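Local coordinates for protein nucleocapsid (Equine arteritis virus, PDB 2I9F) that forms, through its capsid-forming domain, a dimeric building block of the viral nucleocapsid, and as a whole protein probably binds the viral genomic RNA, at residues Q19-T24 with K57-K62; A23-N28 with V51-T56; G38-T41 with G46-Y49. All blocks are in the same frame, centred on the assembly; numbering follows the deposited sequence.

Interaction 1. Residues Q19-T24 with K57-K62; sequences QQERAT and KQIQRK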
loop_
_atom_site.group_PDB
_atom_site.type_symbol
_atom_site.label_atom_id
_atom_site.label_comp_id
_atom_site.label_asym_id
_atom_site.label_seq_id
_atom_site.Cartn_x
_atom_site.Cartn_y
_atom_site.Cartn_z
ATOM N N GLN A 19 -11.199 -5.688 -19.722
ATOM C CA GLN A 19 -12.218 -5.051 -18.870
ATOM C C GLN A 19 -12.319 -5.661 -17.464
ATOM O O GLN A 19 -12.474 -4.944 -16.466
ATOM C CB GLN A 19 -13.594 -5.046 -19.541
ATOM C CG GLN A 19 -14.548 -4.044 -18.891
ATOM C CD GLN A 19 -15.756 -4.696 -18.211
ATOM O OE1 GLN A 19 -15.616 -5.532 -17.301
ATOM N NE2 GLN A 19 -16.966 -4.304 -18.652
ATOM N N GLN A 20 -12.252 -6.986 -17.415
ATOM C CA GLN A 20 -12.355 -7.714 -16.174
ATOM C C GLN A 20 -11.185 -7.383 -15.288
ATOM O O GLN A 20 -11.354 -7.205 -14.095
ATOM C CB GLN A 20 -12.421 -9.233 -16.423
ATOM C CG GLN A 20 -12.443 -10.020 -15.108
ATOM C CD GLN A 20 -12.235 -11.523 -15.221
ATOM O OE1 GLN A 20 -12.367 -12.143 -16.301
ATOM N NE2 GLN A 20 -11.939 -12.139 -14.075
ATOM N N GLU A 21 -9.991 -7.325 -15.874
ATOM C CA GLU A 21 -8.776 -6.992 -15.136
ATOM C C GLU A 21 -8.878 -5.568 -14.591
ATOM O O GLU A 21 -8.595 -5.327 -13.419
ATOM C CB GLU A 21 -7.544 -7.147 -16.028
ATOM C CG GLU A 21 -7.301 -8.631 -16.338
ATOM C CD GLU A 21 -6.294 -8.864 -17.446
ATOM O OE1 GLU A 21 -6.121 -7.980 -18.308
ATOM O OE2 GLU A 21 -5.666 -9.950 -17.440
ATOM N N ARG A 22 -9.275 -4.635 -15.446
ATOM C CA ARG A 22 -9.525 -3.251 -15.000
ATOM C C ARG A 22 -10.530 -3.172 -13.877
ATOM O O ARG A 22 -10.228 -2.510 -12.913
ATOM C CB ARG A 22 -10.010 -2.363 -16.146
ATOM C CG ARG A 22 -8.971 -2.041 -17.127
ATOM C CD ARG A 22 -9.581 -1.440 -18.436
ATOM N NE ARG A 22 -10.506 -0.326 -18.181
ATOM C CZ ARG A 22 -11.741 -0.202 -18.698
ATOM N NH1 ARG A 22 -12.270 -1.131 -19.519
ATOM N NH2 ARG A 22 -12.464 0.865 -18.387
ATOM N N ALA A 23 -11.725 -3.801 -14.019
ATOM C CA ALA A 23 -12.752 -3.823 -12.950
ATOM C C ALA A 23 -12.175 -4.387 -11.618
ATOM O O ALA A 23 -12.397 -3.809 -10.541
ATOM C CB ALA A 23 -14.055 -4.621 -13.396
ATOM N N THR A 24 -11.409 -5.486 -11.684
ATOM C CA THR A 24 -10.732 -6.053 -10.462
ATOM C C THR A 24 -9.799 -5.028 -9.799
ATOM O O THR A 24 -9.818 -4.835 -8.575
ATOM C CB THR A 24 -9.924 -7.336 -10.813
ATOM O OG1 THR A 24 -10.801 -8.293 -11.392
ATOM C CG2 THR A 24 -9.274 -7.992 -9.589
ATOM N N LYS A 57 -2.623 -12.906 -8.610
ATOM C CA LYS A 57 -1.756 -13.651 -9.555
ATOM C C LYS A 57 -2.025 -13.499 -11.076
ATOM O O LYS A 57 -1.076 -13.252 -11.834
ATOM C CB LYS A 57 -1.738 -15.136 -9.191
ATOM C CG LYS A 57 -0.656 -15.963 -9.953
ATOM C CD LYS A 57 0.726 -15.388 -9.633
ATOM C CE LYS A 57 1.884 -16.359 -9.900
ATOM N NZ LYS A 57 3.219 -15.759 -9.641
ATOM N N GLN A 58 -3.279 -13.673 -11.501
ATOM C CA GLN A 58 -3.690 -13.631 -12.931
ATOM C C GLN A 58 -3.275 -12.328 -13.596
ATOM O O GLN A 58 -2.822 -12.318 -14.739
ATOM C CB GLN A 58 -5.214 -13.741 -13.065
ATOM C CG GLN A 58 -5.847 -14.791 -12.118
ATOM C CD GLN A 58 -7.292 -14.449 -11.742
ATOM O OE1 GLN A 58 -8.207 -14.677 -12.529
ATOM N NE2 GLN A 58 -7.501 -13.911 -10.529
ATOM N N ILE A 59 -3.432 -11.237 -12.851
ATOM C CA ILE A 59 -3.067 -9.885 -13.326
ATOM C C ILE A 59 -1.566 -9.633 -13.180
ATOM O O ILE A 59 -0.936 -9.079 -14.084
ATOM C CB ILE A 59 -3.898 -8.800 -12.618
ATOM C CG1 ILE A 59 -5.360 -8.995 -13.017
ATOM C CG2 ILE A 59 -3.405 -7.319 -13.038
ATOM C CD1 ILE A 59 -6.338 -8.351 -12.082
ATOM N N GLN A 60 -1.007 -10.025 -12.029
ATOM C CA GLN A 60 0.433 -10.012 -11.839
ATOM C C GLN A 60 1.241 -10.664 -12.999
ATOM O O GLN A 60 2.193 -10.047 -13.510
ATOM C CB GLN A 60 0.791 -10.657 -10.506
ATOM C CG GLN A 60 2.275 -10.732 -10.319
ATOM C CD GLN A 60 2.944 -9.385 -10.112
ATOM O OE1 GLN A 60 4.098 -9.340 -9.687
ATOM N NE2 GLN A 60 2.240 -8.280 -10.414
ATOM N N ARG A 61 0.881 -11.890 -13.388
ATOM C CA ARG A 61 1.390 -12.535 -14.624
ATOM C C ARG A 61 1.473 -11.590 -15.842
ATOM O O ARG A 61 2.491 -11.546 -16.523
ATOM C CB ARG A 61 0.507 -13.737 -15.001
ATOM C CG ARG A 61 0.642 -14.973 -14.122
ATOM C CD ARG A 61 -0.082 -16.194 -14.759
ATOM N NE ARG A 61 -1.354 -16.532 -14.094
ATOM C CZ ARG A 61 -1.521 -17.526 -13.217
ATOM N NH1 ARG A 61 -0.493 -18.294 -12.884
ATOM N NH2 ARG A 61 -2.714 -17.763 -12.661
ATOM N N LYS A 62 0.395 -10.854 -16.117
ATOM C CA LYS A 62 0.356 -9.842 -17.199
ATOM C C LYS A 62 1.236 -8.608 -16.938
ATOM O O LYS A 62 1.951 -8.156 -17.822
ATOM C CB LYS A 62 -1.082 -9.367 -17.469
ATOM C CG LYS A 62 -2.118 -10.466 -17.584
ATOM C CD LYS A 62 -2.119 -11.094 -18.947
ATOM C CE LYS A 62 -3.258 -12.099 -19.076
ATOM N NZ LYS A 62 -4.564 -11.445 -19.403
HETATM O O HOH W 1 -4.744 -8.424 -20.370
#
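Glu21 meets two side chains of the helix 57-63 at once, with its aliphatic part against Ile59 and its carboxylate against Lys62. The salt bridge joins Lys62 NZ to Glu21 OE2 at 2.7 Å. The ammonium group comes in on the syn side of the carboxylate, 21° out of its plane, and the two side chains are nearly perpendicular. A water bridges the same pair from the other oxygen: it donates to Glu21 OE1 at 2.5 Å and accepts from Lys62 NZ at 3.2 Å. Closer to the backbones, Glu21 CG lies 3.9 Å from Ile59 CG1, and the two side chains run alongside one another in opposite senses. One turn further along, Thr24 offers CB and its methyl CG2, both 3.9 Å from Ile59 CD1.

Torsions and neighbours set up this reach. Beyond CG the Glu21 chain is extended (chi2 168°), which carries the carboxylate past Ile59 to the lysine, whereas Lys62 is bent at chi2 and again at chi4 and curls back over OE2. Glu21 OE1 also accepts from the backbone N of Asn18, just ahead of the helix, so both carboxylate oxygens are engaged. Thr24 OG1 turns to its own helix and donates to Gln20 O at 3.0 Å; Thr24 N reaches that same oxygen from the opposite face of the carbonyl plane.

The short helix 57-63 of the capsid-forming domain is thereby packed across the start of helix 19-34, their local axes 10.9 Å apart and 114° from one another. The contact combines apolar packing round Ile59 with an ion pair; the ammonium, the water and the Asn18 amide would together tend to keep the buried Glu21 ionised.

Interaction 2. Residues A23-N28 with V51-T56; sequences ATLSSN and VSWVPT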
loop_
_atom_site.group_PDB
_atom_site.type_symbol
_atom_site.label_atom_id
_atom_site.label_comp_id
_atom_site.label_asym_id
_atom_site.label_seq_id
_atom_site.Cartn_x
_atom_site.Cartn_y
_atom_site.Cartn_z
ATOM N N ALA A 23 -11.725 -3.801 -14.019
ATOM C CA ALA A 23 -12.752 -3.823 -12.950
ATOM C C ALA A 23 -12.175 -4.387 -11.618
ATOM O O ALA A 23 -12.397 -3.809 -10.541
ATOM C CB ALA A 23 -14.055 -4.621 -13.396
ATOM N N THR A 24 -11.409 -5.486 -11.684
ATOM C CA THR A 24 -10.732 -6.053 -10.462
ATOM C C THR A 24 -9.799 -5.028 -9.799
ATOM O O THR A 24 -9.818 -4.835 -8.575
ATOM C CB THR A 24 -9.924 -7.336 -10.813
ATOM O OG1 THR A 24 -10.801 -8.293 -11.392
ATOM C CG2 THR A 24 -9.274 -7.992 -9.589
ATOM N N LEU A 25 -8.947 -4.404 -10.590
ATOM C CA LEU A 25 -8.078 -3.367 -10.024
ATOM C C LEU A 25 -8.838 -2.168 -9.447
ATOM O O LEU A 25 -8.433 -1.616 -8.427
ATOM C CB LEU A 25 -7.047 -2.940 -11.068
ATOM C CG LEU A 25 -6.061 -3.990 -11.643
ATOM C CD1 LEU A 25 -5.021 -3.173 -12.407
ATOM C CD2 LEU A 25 -5.377 -4.702 -10.514
ATOM N N SER A 26 -9.916 -1.726 -10.107
ATOM C CA SER A 26 -10.704 -0.611 -9.557
ATOM C C SER A 26 -11.266 -0.984 -8.192
ATOM O O SER A 26 -11.327 -0.155 -7.294
ATOM C CB SER A 26 -11.834 -0.232 -10.515
ATOM O OG SER A 26 -12.947 -1.131 -10.384
ATOM N N SER A 27 -11.695 -2.242 -8.063
ATOM C CA SER A 27 -12.068 -2.819 -6.770
ATOM C C SER A 27 -10.972 -2.861 -5.750
ATOM O O SER A 27 -11.236 -2.593 -4.624
ATOM C CB SER A 27 -12.594 -4.233 -6.905
ATOM O OG SER A 27 -13.951 -4.144 -7.164
ATOM N N ASN A 28 -9.752 -3.199 -6.142
ATOM C CA ASN A 28 -8.663 -3.140 -5.197
ATOM C C ASN A 28 -8.503 -1.690 -4.666
ATOM O O ASN A 28 -8.471 -1.476 -3.451
ATOM C CB ASN A 28 -7.347 -3.577 -5.849
ATOM C CG ASN A 28 -7.329 -5.013 -6.305
ATOM O OD1 ASN A 28 -8.028 -5.894 -5.775
ATOM N ND2 ASN A 28 -6.413 -5.294 -7.204
ATOM N N VAL A 51 -1.858 4.877 -4.214
ATOM C CA VAL A 51 -1.764 3.577 -3.504
ATOM C C VAL A 51 -0.943 2.617 -4.326
ATOM O O VAL A 51 -0.988 2.669 -5.555
ATOM C CB VAL A 51 -3.127 2.961 -3.150
ATOM C CG1 VAL A 51 -3.914 2.539 -4.442
ATOM C CG2 VAL A 51 -2.934 1.732 -2.187
ATOM N N SER A 52 -0.152 1.774 -3.654
ATOM C CA SER A 52 0.709 0.800 -4.348
ATOM C C SER A 52 0.333 -0.602 -3.880
ATOM O O SER A 52 -0.036 -0.785 -2.746
ATOM C CB SER A 52 2.214 1.059 -4.095
ATOM O OG SER A 52 2.620 2.308 -4.630
ATOM N N TRP A 53 0.403 -1.575 -4.784
ATOM C CA TRP A 53 0.080 -2.947 -4.444
ATOM C C TRP A 53 0.531 -3.865 -5.540
ATOM O O TRP A 53 0.800 -3.426 -6.617
ATOM C CB TRP A 53 -1.412 -3.117 -4.188
ATOM C CG TRP A 53 -2.349 -3.173 -5.403
ATOM C CD1 TRP A 53 -3.035 -4.299 -5.872
ATOM C CD2 TRP A 53 -2.705 -2.099 -6.270
ATOM N NE1 TRP A 53 -3.786 -3.953 -6.957
ATOM C CE2 TRP A 53 -3.651 -2.609 -7.203
ATOM C CE3 TRP A 53 -2.397 -0.720 -6.298
ATOM C CZ2 TRP A 53 -4.265 -1.797 -8.190
ATOM C CZ3 TRP A 53 -2.989 0.089 -7.307
ATOM C CH2 TRP A 53 -3.897 -0.440 -8.228
ATOM N N VAL A 54 0.671 -5.135 -5.183
ATOM C CA VAL A 54 0.858 -6.248 -6.090
ATOM C C VAL A 54 -0.483 -6.856 -6.341
ATOM O O VAL A 54 -1.127 -7.343 -5.415
ATOM C CB VAL A 54 1.840 -7.290 -5.528
ATOM C CG1 VAL A 54 2.105 -8.406 -6.559
ATOM C CG2 VAL A 54 3.121 -6.587 -5.120
ATOM N N PRO A 55 -0.919 -6.847 -7.630
ATOM C CA PRO A 55 -2.219 -7.373 -7.909
ATOM C C PRO A 55 -2.251 -8.899 -7.784
ATOM O O PRO A 55 -1.194 -9.562 -7.685
ATOM C CB PRO A 55 -2.504 -6.873 -9.345
ATOM C CG PRO A 55 -1.133 -6.747 -9.956
ATOM C CD PRO A 55 -0.219 -6.364 -8.842
ATOM N N THR A 56 -3.453 -9.435 -7.699
ATOM C CA THR A 56 -3.663 -10.904 -7.660
ATOM C C THR A 56 -2.940 -11.637 -8.818
ATOM O O THR A 56 -2.636 -11.035 -9.882
ATOM C CB THR A 56 -5.141 -11.207 -7.716
ATOM O OG1 THR A 56 -5.341 -12.566 -7.359
ATOM C CG2 THR A 56 -5.694 -10.952 -9.121
#
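Helix 19-34 packs here on the end of strand 47-53 and the loop that leads into helix 57-63, with Leu25 and Asn28 meeting Trp53 and Pro55. Leu25 CD2 does most of the apolar touching. It lies at the edge of the indole, near the ring plane, 3.9 Å from Trp53 CZ2, and the same methyl is 3.8 Å from Pro55 CB. One leucine branch thus touches both the benzo edge of the tryptophan and the proline ring. Asn28, one helical turn on, comes up beside the pyrrole part of the indole at a slant: its CB is 3.7 Å from Trp53 NE1, and its amide plane is turned 83° from that of the ring.

Trp53 CG sits between its backbone N and carbonyl carbon (chi1 77°), which swings the indole off the strand toward the helix. This is the buried seam between helix and hairpin in the arterivirus nucleocapsid domain. Phe32 of the same helix meets Trp53 edge-to-face, and His8 of the second subunit, part of the histidine tag, also meets the indole. Residues Val51, Ser52 and Trp53 pair antiparallel with a strand of the third subunit, so the strand that carries the tryptophan also continues the sheet across the interface. On the helix, Ser26 OG donates to Ala23 O at 2.7 Å, and Ser27 N reaches the same carbonyl.

Interaction 3. Residues G38-T41 with G46-Y49; sequences GSLT and GLTY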
loop_
_atom_site.group_PDB
_atom_site.type_symbol
_atom_site.label_atom_id
_atom_site.label_comp_id
_atom_site.label_asym_id
_atom_site.label_seq_id
_atom_site.Cartn_x
_atom_site.Cartn_y
_atom_site.Cartn_z
ATOM N N GLY A 38 -2.675 3.334 1.295
ATOM C CA GLY A 38 -2.379 4.427 0.369
ATOM C C GLY A 38 -2.295 5.760 1.133
ATOM O O GLY A 38 -2.340 5.834 2.409
ATOM N N SER A 39 -2.222 6.831 0.377
ATOM C CA SER A 39 -2.031 8.141 0.989
ATOM C C SER A 39 -3.031 9.107 0.374
ATOM O O SER A 39 -3.069 9.213 -0.855
ATOM C CB SER A 39 -0.622 8.658 0.706
ATOM O OG SER A 39 -0.465 9.916 1.379
ATOM N N LEU A 40 -3.823 9.786 1.231
ATOM C CA LEU A 40 -4.794 10.803 0.774
ATOM C C LEU A 40 -4.338 12.172 1.297
ATOM O O LEU A 40 -4.344 12.440 2.472
ATOM C CB LEU A 40 -6.263 10.482 1.108
ATOM C CG LEU A 40 -7.235 11.559 0.609
ATOM C CD1 LEU A 40 -7.474 11.422 -0.904
ATOM C CD2 LEU A 40 -8.534 11.551 1.375
ATOM N N THR A 41 -3.860 12.995 0.387
ATOM C CA THR A 41 -3.355 14.314 0.754
ATOM C C THR A 41 -4.064 15.421 -0.021
ATOM O O THR A 41 -4.692 15.195 -1.070
ATOM C CB THR A 41 -1.842 14.452 0.451
ATOM O OG1 THR A 41 -1.622 14.132 -0.912
ATOM C CG2 THR A 41 -0.991 13.539 1.318
ATOM N N GLY A 46 -6.828 20.408 -4.903
ATOM C CA GLY A 46 -7.698 19.346 -4.390
ATOM C C GLY A 46 -7.058 18.210 -3.609
ATOM O O GLY A 46 -6.226 18.447 -2.755
ATOM N N LEU A 47 -7.512 16.994 -3.899
ATOM C CA LEU A 47 -7.071 15.811 -3.221
ATOM C C LEU A 47 -6.146 15.044 -4.174
ATOM O O LEU A 47 -6.295 15.148 -5.376
ATOM C CB LEU A 47 -8.293 14.941 -2.872
ATOM C CG LEU A 47 -9.149 15.471 -1.720
ATOM C CD1 LEU A 47 -10.373 14.546 -1.540
ATOM C CD2 LEU A 47 -8.357 15.529 -0.398
ATOM N N THR A 48 -5.169 14.338 -3.624
ATOM C CA THR A 48 -4.516 13.295 -4.383
ATOM C C THR A 48 -4.562 12.048 -3.565
ATOM O O THR A 48 -4.242 12.078 -2.361
ATOM C CB THR A 48 -3.069 13.685 -4.775
ATOM O OG1 THR A 48 -3.152 14.839 -5.602
ATOM C CG2 THR A 48 -2.307 12.543 -5.546
ATOM N N TYR A 49 -4.998 10.976 -4.221
ATOM C CA TYR A 49 -4.906 9.643 -3.645
ATOM C C TYR A 49 -3.874 8.786 -4.399
ATOM O O TYR A 49 -3.882 8.690 -5.632
ATOM C CB TYR A 49 -6.286 8.945 -3.582
ATOM C CG TYR A 49 -6.213 7.544 -2.907
ATOM C CD1 TYR A 49 -5.935 7.423 -1.550
ATOM C CD2 TYR A 49 -6.357 6.361 -3.672
ATOM C CE1 TYR A 49 -5.828 6.163 -0.927
ATOM C CE2 TYR A 49 -6.229 5.091 -3.084
ATOM C CZ TYR A 49 -6.016 5.022 -1.677
ATOM O OH TYR A 49 -5.928 3.821 -1.084
#
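Strands 39-42 and 47-53 form an antiparallel hairpin whose local axes lie 4.8 Å apart, with Thr41 and Thr48 as a hydrogen-bonded pair and Leu40 and Tyr49 as the adjoining non-hydrogen-bonded one. Thr41 N donates to Thr48 O at 2.9 Å and Thr48 N returns a bond to Thr41 O at 2.7 Å, both close to straight (167° and 165° at the hydrogen). Two residues before Thr41, Ser39 O receives a CA-H...O contact from Tyr49 CA at 3.4 Å.

On the Leu40 and Tyr49 face the two side chains are set nearly perpendicular. Leu40 CD1 rests 3.8 Å from Tyr49 CB, while Leu40 CB sits at the edge of the phenol ring. With CG opposite the backbone N (chi1 -177°), the tyrosine lies back along strand 39-42, bringing its OH to 3.9 Å from Gly38 CA; that hydroxyl is hydrogen-bonded to His37 O. Leu40 CD1 also reaches Leu47 CB, at 4.1 Å. On the other face the two threonines stand next to each other with their side chains in the same sense, and Thr48 OG1 is hydrogen-bonded to Asp43 OD2 in the connection and to Ser52 OG of the third subunit.

Phe33 of helix 19-34 packs on both Leu40 and Tyr49, and Leu47 to Tyr49 pair with a strand of the third subunit. The chemistry is therefore divided by face: Leu40 and the Tyr49 ring face helix 19-34, while Thr41 and Thr48 carry hydroxyls on the other side, where Thr48 bonds also across the subunit interface.

How the interactions relate
Interactions 1 and 2 sit on the same helix 19-34 and share Ala23 and Thr24; they touch where Ile59 CD1 approaches Leu25 CD2. Interaction 2 is the buried one, near the centre of the chain and built on indole, leucine and proline, whereas interaction 1 is only partly buried and adds a direct ion pair, with a water joining the same two groups, at its outer side. Interaction 3 lies on the opposite side of the chain's centre from interaction 1, about 24 Å away between centres, and relies on backbone hydrogen bonds. It joins interaction 2 through strand 47-53, with Val51 packing on Gly38. All three come within reach of the third subunit.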